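Local coordinates for integron gene cassette protein HFX_CASS2 (Uncultured bacterium, PDB 3FXH) that is of unknown function but forms an all-helical, probably dimeric fold encoded by a mobile integron gene cassette from a sewage-outfall metagenome, at residues F93-M107 with L119-I131. Numbering follows the deposited sequence.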
loop_
_atom_site.group_PDB
_atom_site.type_symbol
_atom_site.label_atom_id
_atom_site.label_comp_id
_atom_site.label_asym_id
_atom_site.label_seq_id
_atom_site.Cartn_x
_atom_site.Cartn_y
_atom_site.Cartn_z
ATOM N N PHE A 93 -3.940 1.623 -18.901
ATOM C CA PHE A 93 -5.011 1.860 -17.929
ATOM C C PHE A 93 -4.435 2.424 -16.641
ATOM O O PHE A 93 -4.939 3.405 -16.100
ATOM C CB PHE A 93 -5.799 0.587 -17.607
ATOM C CG PHE A 93 -6.733 0.739 -16.419
ATOM C CD1 PHE A 93 -8.032 1.197 -16.592
ATOM C CD2 PHE A 93 -6.304 0.433 -15.137
ATOM C CE1 PHE A 93 -8.886 1.347 -15.501
ATOM C CE2 PHE A 93 -7.148 0.587 -14.037
ATOM C CZ PHE A 93 -8.446 1.039 -14.227
ATOM N N ILE A 94 -3.379 1.790 -16.146
ATOM C CA ILE A 94 -2.747 2.246 -14.915
ATOM C C ILE A 94 -2.175 3.665 -15.034
ATOM O O ILE A 94 -2.435 4.506 -14.176
ATOM C CB ILE A 94 -1.683 1.240 -14.428
ATOM C CG1 ILE A 94 -2.362 -0.067 -14.011
ATOM C CG2 ILE A 94 -0.867 1.808 -13.251
ATOM C CD1 ILE A 94 -1.395 -1.168 -13.701
ATOM N N GLU A 95 -1.402 3.941 -16.086
ATOM C CA GLU A 95 -0.853 5.291 -16.268
ATOM C C GLU A 95 -1.948 6.357 -16.325
ATOM O O GLU A 95 -1.811 7.438 -15.754
ATOM C CB GLU A 95 0.008 5.370 -17.536
ATOM C CG GLU A 95 1.240 4.477 -17.504
ATOM C CD GLU A 95 2.392 5.065 -16.708
ATOM O OE1 GLU A 95 2.157 5.710 -15.660
ATOM O OE2 GLU A 95 3.549 4.866 -17.128
ATOM N N ASN A 96 -3.023 6.064 -17.052
ATOM C CA ASN A 96 -4.136 6.996 -17.159
ATOM C C ASN A 96 -4.845 7.143 -15.818
ATOM O O ASN A 96 -5.298 8.231 -15.454
ATOM C CB ASN A 96 -5.126 6.534 -18.231
ATOM C CG ASN A 96 -6.415 7.340 -18.219
ATOM O OD1 ASN A 96 -6.497 8.410 -18.825
ATOM N ND2 ASN A 96 -7.425 6.829 -17.530
ATOM N N ALA A 97 -4.940 6.040 -15.088
ATOM C CA ALA A 97 -5.606 6.053 -13.790
ATOM C C ALA A 97 -4.859 6.962 -12.810
ATOM O O ALA A 97 -5.476 7.720 -12.071
ATOM C CB ALA A 97 -5.748 4.651 -13.245
ATOM N N PHE A 98 -3.528 6.910 -12.817
ATOM C CA PHE A 98 -2.758 7.840 -11.988
ATOM C C PHE A 98 -3.065 9.286 -12.365
ATOM O O PHE A 98 -3.250 10.141 -11.500
ATOM C CB PHE A 98 -1.255 7.585 -12.115
ATOM C CG PHE A 98 -0.731 6.573 -11.140
ATOM C CD1 PHE A 98 -0.381 6.947 -9.851
ATOM C CD2 PHE A 98 -0.596 5.248 -11.510
ATOM C CE1 PHE A 98 0.098 6.018 -8.950
ATOM C CE2 PHE A 98 -0.119 4.319 -10.615
ATOM C CZ PHE A 98 0.221 4.701 -9.327
ATOM N N GLY A 99 -3.104 9.553 -13.667
ATOM C CA GLY A 99 -3.407 10.883 -14.164
ATOM C C GLY A 99 -4.742 11.372 -13.638
ATOM O O GLY A 99 -4.847 12.495 -13.139
ATOM N N ARG A 100 -5.756 10.516 -13.735
ATOM C CA ARG A 100 -7.112 10.862 -13.302
ATOM C C ARG A 100 -7.191 11.145 -11.806
ATOM O O ARG A 100 -7.758 12.150 -11.379
ATOM C CB ARG A 100 -8.096 9.742 -13.652
ATOM C CG ARG A 100 -8.371 9.595 -15.140
ATOM C CD ARG A 100 -9.492 8.595 -15.404
ATOM N NE ARG A 100 -9.068 7.194 -15.311
ATOM C CZ ARG A 100 -9.409 6.371 -14.323
ATOM N NH1 ARG A 100 -10.162 6.808 -13.323
ATOM N NH2 ARG A 100 -8.995 5.110 -14.335
ATOM N N HIS A 101 -6.637 10.238 -11.009
ATOM C CA HIS A 101 -6.715 10.378 -9.561
ATOM C C HIS A 101 -5.845 11.524 -9.045
ATOM O O HIS A 101 -6.272 12.285 -8.171
ATOM C CB HIS A 101 -6.399 9.048 -8.863
ATOM C CG HIS A 101 -7.442 7.994 -9.076
ATOM N ND1 HIS A 101 -8.584 7.908 -8.306
ATOM C CD2 HIS A 101 -7.519 6.982 -9.974
ATOM C CE1 HIS A 101 -9.317 6.889 -8.722
ATOM N NE2 HIS A 101 -8.692 6.310 -9.733
ATOM N N ALA A 102 -4.644 11.679 -9.597
ATOM C CA ALA A 102 -3.761 12.750 -9.138
ATOM C C ALA A 102 -4.306 14.124 -9.542
ATOM O O ALA A 102 -3.855 15.150 -9.036
ATOM C CB ALA A 102 -2.350 12.560 -9.657
ATOM N N ASN A 103 -5.266 14.133 -10.466
ATOM C CA ASN A 103 -5.969 15.364 -10.840
ATOM C C ASN A 103 -6.982 15.824 -9.788
ATOM O O ASN A 103 -7.435 16.957 -9.827
ATOM C CB ASN A 103 -6.683 15.184 -12.190
ATOM C CG ASN A 103 -7.505 16.404 -12.598
ATOM O OD1 ASN A 103 -6.959 17.425 -13.014
ATOM N ND2 ASN A 103 -8.829 16.291 -12.500
ATOM N N THR A 104 -7.341 14.952 -8.850
ATOM C CA THR A 104 -8.405 15.289 -7.900
ATOM C C THR A 104 -8.014 15.156 -6.429
ATOM O O THR A 104 -8.707 15.684 -5.561
ATOM C CB THR A 104 -9.682 14.454 -8.138
ATOM O OG1 THR A 104 -9.414 13.078 -7.845
ATOM C CG2 THR A 104 -10.157 14.592 -9.576
ATOM N N VAL A 105 -6.928 14.446 -6.137
ATOM C CA VAL A 105 -6.465 14.364 -4.756
ATOM C C VAL A 105 -5.130 15.062 -4.557
ATOM O O VAL A 105 -4.421 15.337 -5.518
ATOM C CB VAL A 105 -6.380 12.903 -4.253
ATOM C CG1 VAL A 105 -7.752 12.233 -4.395
ATOM C CG2 VAL A 105 -5.289 12.121 -5.018
ATOM N N VAL A 106 -4.808 15.357 -3.303
ATOM C CA VAL A 106 -3.497 15.886 -2.939
ATOM C C VAL A 106 -2.958 15.186 -1.700
ATOM O O VAL A 106 -3.673 14.434 -1.031
ATOM C CB VAL A 106 -3.542 17.390 -2.644
ATOM C CG1 VAL A 106 -3.942 18.158 -3.889
ATOM C CG2 VAL A 106 -4.476 17.668 -1.467
HETATM N N MSE A 107 -1.683 15.427 -1.413
HETATM C CA MSE A 107 -1.009 14.810 -0.280
HETATM C C MSE A 107 -1.874 14.822 0.973
HETATM O O MSE A 107 -2.011 13.813 1.662
HETATM C CB MSE A 107 0.300 15.547 0.010
HETATM C CG MSE A 107 1.257 15.557 -1.139
HETATM SE SE MSE A 107 2.132 13.835 -1.314
HETATM C CE MSE A 107 3.399 14.033 0.155
ATOM N N LEU A 119 1.907 9.037 -1.642
ATOM C CA LEU A 119 0.630 9.426 -2.234
ATOM C C LEU A 119 0.290 8.442 -3.348
ATOM O O LEU A 119 -0.867 8.054 -3.535
ATOM C CB LEU A 119 0.708 10.850 -2.789
ATOM C CG LEU A 119 -0.436 11.409 -3.646
ATOM C CD1 LEU A 119 -1.780 11.332 -2.944
ATOM C CD2 LEU A 119 -0.137 12.848 -4.048
ATOM N N ALA A 120 1.311 8.027 -4.083
ATOM C CA ALA A 120 1.110 7.042 -5.150
ATOM C C ALA A 120 0.538 5.736 -4.607
ATOM O O ALA A 120 -0.299 5.096 -5.263
ATOM C CB ALA A 120 2.410 6.792 -5.893
ATOM N N ILE A 121 0.980 5.316 -3.432
ATOM C CA ILE A 121 0.436 4.093 -2.833
ATOM C C ILE A 121 -1.056 4.248 -2.521
ATOM O O ILE A 121 -1.863 3.345 -2.787
ATOM C CB ILE A 121 1.219 3.710 -1.592
ATOM C CG1 ILE A 121 2.624 3.202 -2.003
ATOM C CG2 ILE A 121 0.469 2.689 -0.749
ATOM C CD1 ILE A 121 3.540 2.948 -0.834
ATOM N N ASN A 122 -1.433 5.399 -1.972
ATOM C CA ASN A 122 -2.852 5.665 -1.726
ATOM C C ASN A 122 -3.675 5.653 -3.021
ATOM O O ASN A 122 -4.772 5.099 -3.056
ATOM C CB ASN A 122 -3.029 6.983 -0.966
ATOM C CG ASN A 122 -2.736 6.834 0.516
ATOM O OD1 ASN A 122 -3.547 6.300 1.255
ATOM N ND2 ASN A 122 -1.563 7.299 0.953
ATOM N N ILE A 123 -3.136 6.255 -4.080
ATOM C CA ILE A 123 -3.811 6.263 -5.370
ATOM C C ILE A 123 -3.926 4.828 -5.907
ATOM O O ILE A 123 -4.975 4.447 -6.449
ATOM C CB ILE A 123 -3.137 7.232 -6.360
ATOM C CG1 ILE A 123 -3.454 8.680 -5.947
ATOM C CG2 ILE A 123 -3.657 6.998 -7.794
ATOM C CD1 ILE A 123 -2.713 9.751 -6.727
ATOM N N CYS A 124 -2.888 4.016 -5.696
ATOM C CA CYS A 124 -2.992 2.601 -6.071
ATOM C C CYS A 124 -4.237 1.941 -5.478
ATOM O O CYS A 124 -4.886 1.147 -6.140
ATOM C CB CYS A 124 -1.751 1.814 -5.669
ATOM S SG CYS A 124 -0.340 2.122 -6.767
ATOM N N LEU A 125 -4.559 2.243 -4.219
ATOM C CA LEU A 125 -5.744 1.645 -3.598
ATOM C C LEU A 125 -7.016 2.144 -4.253
ATOM O O LEU A 125 -7.982 1.404 -4.404
ATOM C CB LEU A 125 -5.784 1.910 -2.080
ATOM C CG LEU A 125 -4.501 1.601 -1.302
ATOM C CD1 LEU A 125 -4.591 2.145 0.123
ATOM C CD2 LEU A 125 -4.224 0.121 -1.275
ATOM N N ALA A 126 -7.029 3.411 -4.642
ATOM C CA ALA A 126 -8.181 3.942 -5.350
ATOM C C ALA A 126 -8.333 3.212 -6.686
ATOM O O ALA A 126 -9.432 2.955 -7.130
ATOM C CB ALA A 126 -8.034 5.437 -5.565
ATOM N N ILE A 127 -7.212 2.861 -7.307
ATOM C CA ILE A 127 -7.228 2.187 -8.607
ATOM C C ILE A 127 -7.739 0.759 -8.446
ATOM O O ILE A 127 -8.518 0.268 -9.266
ATOM C CB ILE A 127 -5.827 2.220 -9.270
ATOM C CG1 ILE A 127 -5.443 3.661 -9.610
ATOM C CG2 ILE A 127 -5.787 1.378 -10.556
ATOM C CD1 ILE A 127 -4.007 3.807 -10.164
ATOM N N LEU A 128 -7.324 0.105 -7.366
ATOM C CA LEU A 128 -7.794 -1.238 -7.065
ATOM C C LEU A 128 -9.315 -1.269 -6.924
ATOM O O LEU A 128 -9.971 -2.182 -7.406
ATOM C CB LEU A 128 -7.143 -1.765 -5.784
ATOM C CG LEU A 128 -5.659 -2.118 -5.891
ATOM C CD1 LEU A 128 -5.150 -2.548 -4.525
ATOM C CD2 LEU A 128 -5.469 -3.222 -6.924
ATOM N N ARG A 129 -9.867 -0.277 -6.242
ATOM C CA ARG A 129 -11.317 -0.166 -6.129
ATOM C C ARG A 129 -11.954 -0.094 -7.519
ATOM O O ARG A 129 -12.968 -0.750 -7.801
ATOM C CB ARG A 129 -11.691 1.076 -5.322
ATOM C CG ARG A 129 -11.417 0.969 -3.833
ATOM C CD ARG A 129 -12.095 2.112 -3.091
ATOM N NE ARG A 129 -11.948 2.005 -1.644
ATOM C CZ ARG A 129 -12.602 1.128 -0.886
ATOM N NH1 ARG A 129 -13.441 0.263 -1.438
ATOM N NH2 ARG A 129 -12.413 1.113 0.428
ATOM N N GLU A 130 -11.352 0.716 -8.385
ATOM C CA GLU A 130 -11.843 0.864 -9.748
ATOM C C GLU A 130 -11.827 -0.462 -10.496
ATOM O O GLU A 130 -12.787 -0.804 -11.179
ATOM C CB GLU A 130 -11.019 1.902 -10.507
ATOM C CG GLU A 130 -11.298 3.332 -10.096
ATOM C CD GLU A 130 -10.980 4.305 -11.204
ATOM O OE1 GLU A 130 -10.385 3.872 -12.213
ATOM O OE2 GLU A 130 -11.333 5.494 -11.075
ATOM N N ILE A 131 -10.733 -1.205 -10.367
ATOM C CA ILE A 131 -10.591 -2.490 -11.050
ATOM C C ILE A 131 -11.580 -3.541 -10.530
ATOM O O ILE A 131 -12.145 -4.312 -11.305
ATOM C CB ILE A 131 -9.151 -3.039 -10.900
ATOM C CG1 ILE A 131 -8.147 -2.065 -11.519
ATOM C CG2 ILE A 131 -9.037 -4.425 -11.538
ATOM C CD1 ILE A 131 -6.705 -2.324 -11.132
#
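Both carboxylate oxygens of E130 are held by R100 in an end-on, two-nitrogen salt bridge: R100 NH2 lies 2.8 Å from E130 OE1, and R100 NH1 reaches OE2 at 2.9 Å. Each oxygen uses its syn lone pair, the guanidinium and carboxylate planes lying 6° apart. The bridge borders a crossing of helices 88-102 and 116-131 in an all-helical fold, the local axes of 93-102 and 119-131 passing 9.9 Å apart at 111°. A bend at chi3 (-78°) turns the guanidinium toward E130. An alanine in place of R100 takes away both bonds, and the E130 carboxylate would probably be left without its charge partner, freer to turn beside H101.

Inward of the bridge, packing is knobs-into-holes: H101 sits among I123, A126, I127 and E130, with CB of A126 over its ring face, a CH-pi contact 4.0 Å from the centroid. I127 answers as a knob among I94, A97, F98 and H101, its CD1 over one face of F98, 4.2 Å from the centroid. F98, seated among A120, I123, C124 and I127, brings CZ 3.7 Å from SG of C124, an oblique sulfur-aromatic contact; F62, at the start of helix 62-69, meets its ring. On the far face of helix 116-131, I121 and L125 pack against the second subunit. Past the helix end, CG2 of V105 lies 3.9 Å from CD1 of I123, and SE of M107 rests 3.6 Å from CB of L119.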